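Local coordinates for protein F420-reducing hydrogenase, subunit beta (Methanothermobacter marburgensis, PDB 4OMF) that carries FAD and an iron-sulfur cluster in a hydrogenase, probably relaying electrons from hydrogen oxidation to coenzyme F420, at residues C[7-13]-C[215-221]; C[75-79]-C[137-143]; C[163-168]-C[178-182]. All blocks are in the same frame, centred on the assembly; numbering follows the deposited sequence. Where two conformers were deposited one is given.

In the fold
Interaction 2 is the buried contact, made at the FAD pocket, whereas interactions 1 and 3 are only partly buried. Interaction 1 joins two neighbouring strands of the large mixed sheet by regular backbone bonding. Interaction 3 does the same on a smaller scale in a separate three-stranded antiparallel sheet, two of whose strands are joined by a tight turn. Interaction 2 has no such regularity: side-chain amide, hydroxyl and cofactor amine meet backbone carbonyls of two loops. Interactions 2 and 3 touch, with Leu143 and Tyr76 packing on Phe168 and the Tyr76 hydroxyl near the Ile163 nitrogen. Interaction 1 lies apart, its centre about 26 Å from that of interaction 2, yet its Ser217 also reaches the FAD.

Interaction 1: residues C[7-13]-C[215-221]; sequences KEIVSAR and GWSTVIT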
loop_
_atom_site.group_PDB
_atom_site.type_symbol
_atom_site.label_atom_id
_atom_site.label_comp_id
_atom_site.label_asym_id
_atom_site.label_seq_id
_atom_site.Cartn_x
_atom_site.Cartn_y
_atom_site.Cartn_z
ATOM N N LYS C 7 -41.298 -19.538 7.630
ATOM C CA LYS C 7 -42.124 -20.588 8.222
ATOM C C LYS C 7 -43.356 -19.997 8.873
ATOM O O LYS C 7 -44.469 -20.509 8.723
ATOM C CB LYS C 7 -41.314 -21.392 9.244
ATOM C CG LYS C 7 -40.255 -22.298 8.619
ATOM C CD LYS C 7 -39.478 -23.084 9.668
ATOM C CE LYS C 7 -38.319 -23.841 9.034
ATOM N NZ LYS C 7 -38.775 -24.914 8.122
ATOM N N GLU C 8 -43.163 -18.903 9.598
ATOM C CA GLU C 8 -44.284 -18.240 10.256
ATOM C C GLU C 8 -44.007 -16.755 10.442
ATOM O O GLU C 8 -42.860 -16.360 10.594
ATOM C CB GLU C 8 -44.572 -18.893 11.609
ATOM C CG GLU C 8 -45.893 -18.425 12.215
ATOM C CD GLU C 8 -46.349 -19.285 13.375
ATOM O OE1 GLU C 8 -45.670 -20.289 13.669
ATOM O OE2 GLU C 8 -47.391 -18.957 13.987
ATOM N N ILE C 9 -45.063 -15.942 10.401
ATOM C CA ILE C 9 -44.973 -14.519 10.710
ATOM C C ILE C 9 -45.960 -14.179 11.824
ATOM O O ILE C 9 -47.150 -14.493 11.715
ATOM C CB ILE C 9 -45.281 -13.639 9.483
ATOM C CG1 ILE C 9 -44.328 -13.987 8.329
ATOM C CG2 ILE C 9 -45.189 -12.164 9.864
ATOM C CD1 ILE C 9 -44.551 -13.151 7.075
ATOM N N VAL C 10 -45.459 -13.543 12.886
ATOM C CA VAL C 10 -46.277 -13.150 14.024
ATOM C C VAL C 10 -45.945 -11.718 14.439
ATOM O O VAL C 10 -44.914 -11.161 14.033
ATOM C CB VAL C 10 -46.058 -14.080 15.248
ATOM C CG1 VAL C 10 -46.512 -15.520 14.922
ATOM C CG2 VAL C 10 -44.585 -14.044 15.733
ATOM N N SER C 11 -46.817 -11.139 15.258
ATOM C CA SER C 11 -46.495 -9.908 15.973
ATOM C C SER C 11 -46.069 -10.297 17.392
ATOM O O SER C 11 -46.732 -11.133 18.016
ATOM C CB SER C 11 -47.702 -8.955 16.006
ATOM O OG SER C 11 -47.281 -7.635 16.331
ATOM N N ALA C 12 -44.971 -9.729 17.896
ATOM C CA ALA C 12 -44.475 -10.159 19.205
ATOM C C ALA C 12 -43.832 -9.050 20.017
ATOM O O ALA C 12 -43.388 -8.017 19.488
ATOM C CB ALA C 12 -43.477 -11.340 19.050
ATOM N N ARG C 13 -43.785 -9.287 21.323
ATOM C CA ARG C 13 -43.216 -8.338 22.275
ATOM C C ARG C 13 -42.584 -9.104 23.436
ATOM O O ARG C 13 -43.142 -10.092 23.915
ATOM C CB ARG C 13 -44.304 -7.376 22.772
ATOM C CG ARG C 13 -43.901 -6.389 23.858
ATOM C CD ARG C 13 -44.995 -5.335 24.018
ATOM N NE ARG C 13 -44.802 -4.429 25.151
ATOM C CZ ARG C 13 -43.972 -3.387 25.167
ATOM N NH1 ARG C 13 -43.211 -3.108 24.116
ATOM N NH2 ARG C 13 -43.898 -2.631 26.253
ATOM N N GLY C 215 -44.227 -0.656 20.041
ATOM C CA GLY C 215 -43.817 -1.495 21.156
ATOM C C GLY C 215 -43.932 -2.970 20.833
ATOM O O GLY C 215 -43.673 -3.835 21.680
ATOM N N TRP C 216 -44.333 -3.258 19.601
ATOM C CA TRP C 216 -44.428 -4.632 19.115
ATOM C C TRP C 216 -43.586 -4.784 17.868
ATOM O O TRP C 216 -43.197 -3.785 17.236
ATOM C CB TRP C 216 -45.875 -5.010 18.805
ATOM C CG TRP C 216 -46.738 -5.141 20.011
ATOM C CD1 TRP C 216 -47.253 -4.127 20.766
ATOM C CD2 TRP C 216 -47.201 -6.362 20.598
ATOM N NE1 TRP C 216 -48.009 -4.642 21.792
ATOM C CE2 TRP C 216 -47.994 -6.013 21.711
ATOM C CE3 TRP C 216 -47.019 -7.719 20.294
ATOM C CZ2 TRP C 216 -48.611 -6.970 22.519
ATOM C CZ3 TRP C 216 -47.632 -8.671 21.102
ATOM C CH2 TRP C 216 -48.418 -8.287 22.202
ATOM N N SER C 217 -43.293 -6.031 17.516
ATOM C CA SER C 217 -42.441 -6.328 16.355
ATOM C C SER C 217 -43.064 -7.376 15.451
ATOM O O SER C 217 -43.727 -8.291 15.933
ATOM C CB SER C 217 -41.072 -6.845 16.785
ATOM O OG SER C 217 -40.320 -5.862 17.456
ATOM N N THR C 218 -42.798 -7.266 14.152
ATOM C CA THR C 218 -43.184 -8.291 13.188
ATOM C C THR C 218 -42.025 -9.270 13.039
ATOM O O THR C 218 -40.917 -8.885 12.645
ATOM C CB THR C 218 -43.550 -7.670 11.837
ATOM O OG1 THR C 218 -44.589 -6.696 12.030
ATOM C CG2 THR C 218 -44.006 -8.737 10.862
ATOM N N VAL C 219 -42.281 -10.528 13.401
ATOM C CA VAL C 219 -41.230 -11.544 13.524
ATOM C C VAL C 219 -41.424 -12.655 12.500
ATOM O O VAL C 219 -42.423 -13.367 12.525
ATOM C CB VAL C 219 -41.226 -12.180 14.934
ATOM C CG1 VAL C 219 -40.116 -13.222 15.060
ATOM C CG2 VAL C 219 -41.073 -11.111 16.004
ATOM N N ILE C 220 -40.446 -12.800 11.623
ATOM C CA ILE C 220 -40.498 -13.782 10.545
ATOM C C ILE C 220 -39.499 -14.893 10.848
ATOM O O ILE C 220 -38.295 -14.638 10.845
ATOM C CB ILE C 220 -40.135 -13.125 9.203
ATOM C CG1 ILE C 220 -41.140 -12.026 8.842
ATOM C CG2 ILE C 220 -40.080 -14.174 8.101
ATOM C CD1 ILE C 220 -40.662 -11.139 7.698
ATOM N N THR C 221 -39.970 -16.108 11.142
ATOM C CA THR C 221 -39.032 -17.216 11.345
ATOM C C THR C 221 -38.776 -17.882 9.999
ATOM O O THR C 221 -39.682 -17.991 9.181
ATOM C CB THR C 221 -39.538 -18.266 12.374
ATOM O OG1 THR C 221 -40.837 -18.712 12.006
ATOM C CG2 THR C 221 -39.612 -17.658 13.769
HETATM O O HOH W 1 -42.797 -16.049 13.445
#
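Arg13 and Trp216 meet at one end of an antiparallel strand pair, 8-13 beside 217-221, within the mixed sheet of the chain. Arg13 CB sits over one face of the indole, displaced toward its rim, in a CH-pi contact with the six-membered ring of Trp216. The two side chains cross at about a right angle. With CG anti to its own carbonyl carbon (chi1 -70°), Trp216 swings its ring back across the partner strand and brings CE3 within 3.5 Å of Ala12 C. From CG to NE the Arg13 chain is extended, and NH1 approaches Gly215 O on a lone pair; because two conformers were modelled for Arg13, this bond is doubtful. Replacing Trp216 by an alanine takes away the face beneath Arg13 CB and would probably leave a gap beside the Ala12 backbone and the arginine chain freer to turn.

Along the strands the side chains sort onto two faces. On one, Ile9 and Ile220 lie side by side pointing the same way, with Ile9 CG1 3.8 Å from Ile220 CG1, while Ile9 CG2 meets Thr218 CG2 at an oblique angle. On the other, Val219 CG2 rests 3.9 Å from Ala12 CB, and Val10 CG2 leans on Val219 CB. Phe230 of helix 224-235 packs against Val10, Val219 and Thr221 on this side. Ser217 OG, bonded to Gly26 N, belongs to the same face and lies close to the FAD.

Val10 and Val219 exchange backbone hydrogen bonds in both directions, and a water donates to Val219 O. At the far end Lys7 N reaches Thr221 O at 2.7 Å in an almost straight bond, 177° at the hydrogen.

Interaction 2: residues C[75-79]-C[137-143]; sequences KYTFS and NFPYTSL. With FAD (flavin-adenine dinucleotide), chain R.
Thr77 O is gripped from two directions, by Asn137 ND2 at 3.2 Å and, more weakly, by the adenine amine N6A of FAD at 2.8 Å. This is the FAD pocket, where the loop 75-79 meets the residues leading into helix 140-150. ND2 comes from above the Thr77 carbonyl plane instead of along a lone pair, although Thr77 O itself lies close to the plane of the amide. The other end of that amide, OD1, accepts Phe138 N; both ends of the amide are held, which probably limits its rotation. The same residue touches the iron-sulfur cluster, and OD1 lies 3.4 Å from the flavin methyl C7M.

A second bond runs the other way: Thr77 OG1, placed anti to the backbone nitrogen (chi1 -172°), donates to Phe138 O at 2.8 Å. That carbonyl oxygen also lies over the centre of one face of the Phe78 ring, while Phe78 CE1 abuts Pro139 CA.

Tyr76, the centre of an inverse gamma turn, aims a ring edge at the isoalloxazine, and its carbonyl O lies at the Phe138 ring edge and also meets the Leu143 methyls. Next to it Lys75 pairs with the adenine edge through its backbone: Lys75 N donates to FAD N7A at 3.2 Å, and Lys75 O receives FAD N6A at 2.9 Å.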
loop_
_atom_site.group_PDB
_atom_site.type_symbol
_atom_site.label_atom_id
_atom_site.label_comp_id
_atom_site.label_asym_id
_atom_site.label_seq_id
_atom_site.Cartn_x
_atom_site.Cartn_y
_atom_site.Cartn_z
ATOM N N LYS C 75 -29.526 2.475 16.288
ATOM C CA LYS C 75 -28.721 3.610 15.862
ATOM C C LYS C 75 -28.719 3.618 14.341
ATOM O O LYS C 75 -28.256 2.660 13.741
ATOM C CB LYS C 75 -27.293 3.506 16.409
ATOM C CG LYS C 75 -27.222 3.463 17.952
ATOM C CD LYS C 75 -27.321 2.022 18.444
ATOM C CE LYS C 75 -27.497 1.946 19.950
ATOM N NZ LYS C 75 -27.622 0.514 20.436
ATOM N N TYR C 76 -29.249 4.673 13.713
ATOM C CA TYR C 76 -29.334 4.665 12.251
ATOM C C TYR C 76 -28.040 5.156 11.601
ATOM O O TYR C 76 -28.052 6.100 10.812
ATOM C CB TYR C 76 -30.524 5.497 11.763
ATOM C CG TYR C 76 -31.849 4.939 12.229
ATOM C CD1 TYR C 76 -32.337 3.727 11.719
ATOM C CD2 TYR C 76 -32.618 5.617 13.169
ATOM C CE1 TYR C 76 -33.548 3.210 12.145
ATOM C CE2 TYR C 76 -33.831 5.104 13.606
ATOM C CZ TYR C 76 -34.292 3.902 13.091
ATOM O OH TYR C 76 -35.493 3.405 13.534
ATOM N N THR C 77 -26.928 4.509 11.955
ATOM C CA THR C 77 -25.658 4.744 11.290
ATOM C C THR C 77 -24.853 3.449 11.328
ATOM O O THR C 77 -25.343 2.387 11.775
ATOM C CB THR C 77 -24.880 5.935 11.917
ATOM O OG1 THR C 77 -23.724 6.247 11.115
ATOM C CG2 THR C 77 -24.430 5.617 13.329
ATOM N N PHE C 78 -23.631 3.496 10.817
ATOM C CA PHE C 78 -22.876 2.266 10.609
ATOM C C PHE C 78 -22.427 1.603 11.901
ATOM O O PHE C 78 -21.912 2.259 12.802
ATOM C CB PHE C 78 -21.633 2.536 9.747
ATOM C CG PHE C 78 -21.920 3.296 8.485
ATOM C CD1 PHE C 78 -21.212 4.445 8.177
ATOM C CD2 PHE C 78 -22.889 2.857 7.593
ATOM C CE1 PHE C 78 -21.465 5.150 7.007
ATOM C CE2 PHE C 78 -23.155 3.557 6.438
ATOM C CZ PHE C 78 -22.437 4.714 6.140
ATOM N N SER C 79 -22.610 0.288 11.972
ATOM C CA SER C 79 -21.977 -0.547 12.980
ATOM C C SER C 79 -21.627 -1.821 12.241
ATOM O O SER C 79 -22.484 -2.670 12.042
ATOM C CB SER C 79 -22.897 -0.829 14.163
ATOM O OG SER C 79 -22.258 -1.670 15.118
ATOM N N ASN C 137 -29.179 3.172 5.340
ATOM C CA ASN C 137 -28.372 3.578 6.483
ATOM C C ASN C 137 -27.616 4.886 6.171
ATOM O O ASN C 137 -27.449 5.242 5.016
ATOM C CB ASN C 137 -27.396 2.468 6.890
ATOM C CG ASN C 137 -27.040 2.519 8.366
ATOM O OD1 ASN C 137 -27.467 3.421 9.080
ATOM N ND2 ASN C 137 -26.269 1.535 8.834
ATOM N N PHE C 138 -27.215 5.603 7.213
ATOM C CA PHE C 138 -26.690 6.975 7.090
ATOM C C PHE C 138 -25.265 7.137 7.616
ATOM O O PHE C 138 -24.915 6.600 8.660
ATOM C CB PHE C 138 -27.596 7.973 7.847
ATOM C CG PHE C 138 -29.008 8.007 7.355
ATOM C CD1 PHE C 138 -29.355 8.787 6.255
ATOM C CD2 PHE C 138 -29.991 7.243 7.969
ATOM C CE1 PHE C 138 -30.663 8.812 5.768
ATOM C CE2 PHE C 138 -31.299 7.257 7.484
ATOM C CZ PHE C 138 -31.632 8.050 6.383
ATOM N N PRO C 139 -24.428 7.897 6.892
ATOM C CA PRO C 139 -23.174 8.292 7.547
ATOM C C PRO C 139 -23.505 9.116 8.804
ATOM O O PRO C 139 -24.576 9.725 8.902
ATOM C CB PRO C 139 -22.450 9.126 6.486
ATOM C CG PRO C 139 -23.130 8.785 5.174
ATOM C CD PRO C 139 -24.543 8.406 5.513
ATOM N N TYR C 140 -22.596 9.120 9.765
ATOM C CA TYR C 140 -22.831 9.814 11.021
ATOM C C TYR C 140 -23.089 11.317 10.805
ATOM O O TYR C 140 -23.957 11.910 11.462
ATOM C CB TYR C 140 -21.650 9.614 11.970
ATOM C CG TYR C 140 -21.892 10.159 13.377
ATOM C CD1 TYR C 140 -21.180 11.264 13.856
ATOM C CD2 TYR C 140 -22.831 9.566 14.212
ATOM C CE1 TYR C 140 -21.392 11.764 15.145
ATOM C CE2 TYR C 140 -23.060 10.055 15.511
ATOM C CZ TYR C 140 -22.340 11.160 15.957
ATOM O OH TYR C 140 -22.534 11.636 17.226
ATOM N N THR C 141 -22.376 11.926 9.857
ATOM C CA THR C 141 -22.569 13.350 9.583
ATOM C C THR C 141 -23.974 13.656 9.068
ATOM O O THR C 141 -24.501 14.732 9.322
ATOM C CB THR C 141 -21.552 13.888 8.564
ATOM O OG1 THR C 141 -21.419 12.927 7.512
ATOM C CG2 THR C 141 -20.200 14.134 9.233
ATOM N N SER C 142 -24.581 12.707 8.356
ATOM C CA SER C 142 -25.957 12.886 7.924
ATOM C C SER C 142 -26.884 12.902 9.127
ATOM O O SER C 142 -27.774 13.732 9.197
ATOM C CB SER C 142 -26.378 11.785 6.949
ATOM O OG SER C 142 -25.762 12.021 5.695
ATOM N N LEU C 143 -26.675 11.997 10.082
ATOM C CA LEU C 143 -27.481 12.073 11.313
ATOM C C LEU C 143 -27.310 13.425 11.988
ATOM O O LEU C 143 -28.284 14.027 12.444
ATOM C CB LEU C 143 -27.129 10.959 12.288
ATOM C CG LEU C 143 -27.529 9.540 11.909
ATOM C CD1 LEU C 143 -27.287 8.619 13.122
ATOM C CD2 LEU C 143 -28.986 9.505 11.475
HETATM P PA FAD R . -33.637 -4.311 20.596
HETATM O O1A FAD R . -33.876 -2.827 20.691
HETATM O O2A FAD R . -33.892 -5.261 21.729
HETATM O O5B FAD R . -32.120 -4.515 20.153
HETATM C C5B FAD R . -31.727 -3.829 18.956
HETATM C C4B FAD R . -30.514 -4.565 18.385
HETATM O O4B FAD R . -30.128 -3.947 17.156
HETATM C C3B FAD R . -29.336 -4.466 19.347
HETATM O O3B FAD R . -28.731 -5.748 19.574
HETATM C C2B FAD R . -28.361 -3.561 18.607
HETATM O O2B FAD R . -27.004 -3.948 18.874
HETATM C C1B FAD R . -28.723 -3.760 17.147
HETATM N N9A FAD R . -28.374 -2.558 16.370
HETATM C C8A FAD R . -28.760 -1.301 16.652
HETATM N N7A FAD R . -28.279 -0.435 15.729
HETATM C C5A FAD R . -27.568 -1.176 14.834
HETATM C C6A FAD R . -26.776 -0.887 13.617
HETATM N N6A FAD R . -26.625 0.383 13.156
HETATM N N1A FAD R . -26.217 -1.934 12.989
HETATM C C2A FAD R . -26.320 -3.201 13.446
HETATM N N3A FAD R . -27.015 -3.543 14.556
HETATM C C4A FAD R . -27.643 -2.572 15.265
HETATM N N1 FAD R . -37.016 -1.634 11.096
HETATM C C2 FAD R . -38.042 -1.700 10.157
HETATM O O2 FAD R . -39.147 -2.161 10.506
HETATM N N3 FAD R . -37.819 -1.210 8.878
HETATM C C4 FAD R . -36.586 -0.710 8.513
HETATM O O4 FAD R . -36.418 -0.315 7.338
HETATM C C4X FAD R . -35.834 -0.053 9.557
HETATM N N5 FAD R . -34.565 0.582 9.118
HETATM C C5X FAD R . -33.409 0.127 9.902
HETATM C C6 FAD R . -32.175 0.654 9.486
HETATM C C7 FAD R . -31.036 0.471 10.279
HETATM C C7M FAD R . -29.691 1.027 9.830
HETATM C C8 FAD R . -31.166 -0.222 11.481
HETATM C C8M FAD R . -30.011 -0.481 12.429
HETATM C C9 FAD R . -32.406 -0.741 11.912
HETATM C C9A FAD R . -33.562 -0.487 11.164
HETATM N N10 FAD R . -34.792 -1.089 11.536
HETATM C C10 FAD R . -35.956 -0.791 10.851
HETATM C "C1'" FAD R . -34.914 -2.097 12.608
HETATM C "C2'" FAD R . -35.308 -1.536 13.949
HETATM O "O2'" FAD R . -35.118 -0.204 14.089
HETATM C "C3'" FAD R . -34.944 -2.329 14.978
HETATM O "O3'" FAD R . -33.611 -2.326 15.223
HETATM C "C4'" FAD R . -35.593 -3.701 15.051
HETATM O "O4'" FAD R . -37.033 -3.621 14.987
HETATM C "C5'" FAD R . -35.154 -4.448 16.315
HETATM O "O5'" FAD R . -35.833 -3.921 17.444
HETATM P P FAD R . -35.929 -4.745 18.812
HETATM O O1P FAD R . -36.404 -6.134 18.449
HETATM O O2P FAD R . -36.725 -3.963 19.815
HETATM O O3P FAD R . -34.368 -4.866 19.257
#

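Interaction 3: residues C[163-168]-C[178-182]; sequences IGKGKF and TLPLK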
loop_
_atom_site.group_PDB
_atom_site.type_symbol
_atom_site.label_atom_id
_atom_site.label_comp_id
_atom_site.label_asym_id
_atom_site.label_seq_id
_atom_site.Cartn_x
_atom_site.Cartn_y
_atom_site.Cartn_z
ATOM N N ILE C 163 -37.715 5.585 12.980
ATOM C CA ILE C 163 -38.169 5.879 11.625
ATOM C C ILE C 163 -39.475 5.132 11.427
ATOM O O ILE C 163 -39.596 3.973 11.814
ATOM C CB ILE C 163 -37.122 5.459 10.562
ATOM C CG1 ILE C 163 -35.904 6.382 10.640
ATOM C CG2 ILE C 163 -37.747 5.445 9.154
ATOM C CD1 ILE C 163 -34.748 6.026 9.709
ATOM N N GLY C 164 -40.471 5.803 10.869
ATOM C CA GLY C 164 -41.763 5.177 10.656
ATOM C C GLY C 164 -42.828 6.192 10.332
ATOM O O GLY C 164 -42.675 7.387 10.609
ATOM N N LYS C 165 -43.914 5.712 9.728
ATOM C CA LYS C 165 -45.042 6.550 9.359
ATOM C C LYS C 165 -44.617 7.818 8.605
ATOM O O LYS C 165 -45.156 8.903 8.831
ATOM C CB LYS C 165 -45.849 6.914 10.609
ATOM C CG LYS C 165 -46.273 5.684 11.414
ATOM C CD LYS C 165 -47.283 6.030 12.500
ATOM C CE LYS C 165 -47.466 4.870 13.484
ATOM N NZ LYS C 165 -46.260 4.620 14.343
ATOM N N GLY C 166 -43.649 7.661 7.713
ATOM C CA GLY C 166 -43.249 8.724 6.819
ATOM C C GLY C 166 -42.313 9.749 7.431
ATOM O O GLY C 166 -42.054 10.774 6.817
ATOM N N LYS C 167 -41.794 9.468 8.627
ATOM C CA LYS C 167 -40.991 10.461 9.349
ATOM C C LYS C 167 -39.763 9.863 9.991
ATOM O O LYS C 167 -39.730 8.671 10.291
ATOM C CB LYS C 167 -41.828 11.147 10.440
ATOM C CG LYS C 167 -43.078 11.850 9.939
ATOM C CD LYS C 167 -43.927 12.359 11.095
ATOM C CE LYS C 167 -45.248 12.923 10.593
ATOM N NZ LYS C 167 -46.028 13.499 11.718
ATOM N N PHE C 168 -38.756 10.713 10.177
ATOM C CA PHE C 168 -37.618 10.460 11.061
ATOM C C PHE C 168 -37.964 11.125 12.390
ATOM O O PHE C 168 -38.373 12.284 12.397
ATOM C CB PHE C 168 -36.343 11.050 10.449
ATOM C CG PHE C 168 -35.093 10.801 11.243
ATOM C CD1 PHE C 168 -34.379 9.625 11.084
ATOM C CD2 PHE C 168 -34.604 11.767 12.103
ATOM C CE1 PHE C 168 -33.208 9.400 11.809
ATOM C CE2 PHE C 168 -33.442 11.543 12.838
ATOM C CZ PHE C 168 -32.754 10.359 12.692
ATOM N N THR C 178 -39.630 15.873 14.596
ATOM C CA THR C 178 -39.654 15.036 13.395
ATOM C C THR C 178 -39.263 15.785 12.126
ATOM O O THR C 178 -39.335 17.020 12.052
ATOM C CB THR C 178 -41.054 14.405 13.160
ATOM O OG1 THR C 178 -42.002 15.443 12.885
ATOM C CG2 THR C 178 -41.525 13.621 14.383
ATOM N N LEU C 179 -38.862 14.998 11.135
ATOM C CA LEU C 179 -38.598 15.440 9.774
ATOM C C LEU C 179 -39.361 14.504 8.841
ATOM O O LEU C 179 -39.467 13.312 9.128
ATOM C CB LEU C 179 -37.099 15.374 9.435
ATOM C CG LEU C 179 -36.112 16.318 10.092
ATOM C CD1 LEU C 179 -34.688 15.915 9.706
ATOM C CD2 LEU C 179 -36.387 17.766 9.697
ATOM N N PRO C 180 -39.873 15.026 7.715
ATOM C CA PRO C 180 -40.408 14.096 6.707
ATOM C C PRO C 180 -39.304 13.171 6.222
ATOM O O PRO C 180 -38.173 13.620 6.002
ATOM C CB PRO C 180 -40.895 15.019 5.577
ATOM C CG PRO C 180 -41.008 16.398 6.214
ATOM C CD PRO C 180 -39.987 16.440 7.312
ATOM N N LEU C 181 -39.599 11.891 6.073
ATOM C CA LEU C 181 -38.539 10.955 5.723
ATOM C C LEU C 181 -37.971 11.273 4.337
ATOM O O LEU C 181 -36.782 11.078 4.083
ATOM C CB LEU C 181 -39.069 9.526 5.780
ATOM C CG LEU C 181 -38.053 8.398 5.849
ATOM C CD1 LEU C 181 -37.124 8.578 7.029
ATOM C CD2 LEU C 181 -38.816 7.084 5.952
ATOM N N LYS C 182 -38.808 11.782 3.434
ATOM C CA LYS C 182 -38.301 12.114 2.108
ATOM C C LYS C 182 -37.223 13.198 2.196
ATOM O O LYS C 182 -36.412 13.349 1.286
ATOM C CB LYS C 182 -39.426 12.561 1.170
ATOM C CG LYS C 182 -39.816 14.022 1.262
ATOM C CD LYS C 182 -40.924 14.336 0.247
ATOM C CE LYS C 182 -41.263 15.825 0.213
ATOM N NZ LYS C 182 -42.337 16.141 -0.782
HETATM O O HOH W 2 -41.559 11.924 3.768
#
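Phe168 and Leu179 form a hydrogen-bonded pair of the antiparallel hairpin made by strands 167-171 and 176-180, two of the three strands in a small sheet. Their backbones bond both ways: Phe168 N to Leu179 O at 2.9 Å and Leu179 N to Phe168 O at 3.0 Å. One further bond extends the pairing past the strand end, where Leu181 N, at the start of a 3-10 segment, donates to Gly166 O at 2.8 Å from above the carbonyl plane. Gly166 belongs to the type I' turn from Gly164 to Lys167 that links strand 160-164 to 167-171, and has a backbone angle there that suits glycine.

Weaker CA-H...O contacts fill in between, from Lys167 CA to Leu179 O and from Thr178 CA to Phe168 O.

Apolar contact centres on Leu181. Its CG stands opposite the backbone N (chi1 -163°), which turns both methyls toward Ile163 CG2; CD2 lies 3.8 Å from it, and the two side chains cross at about a right angle. CD1 also comes near Phe168 CB. The Phe168 ring turns to helix 140-150, where it meets Phe146 edge-to-face and touches Leu143.

A water links the two segments: it donates to Gly166 O and accepts from Lys182 N at 2.8 Å.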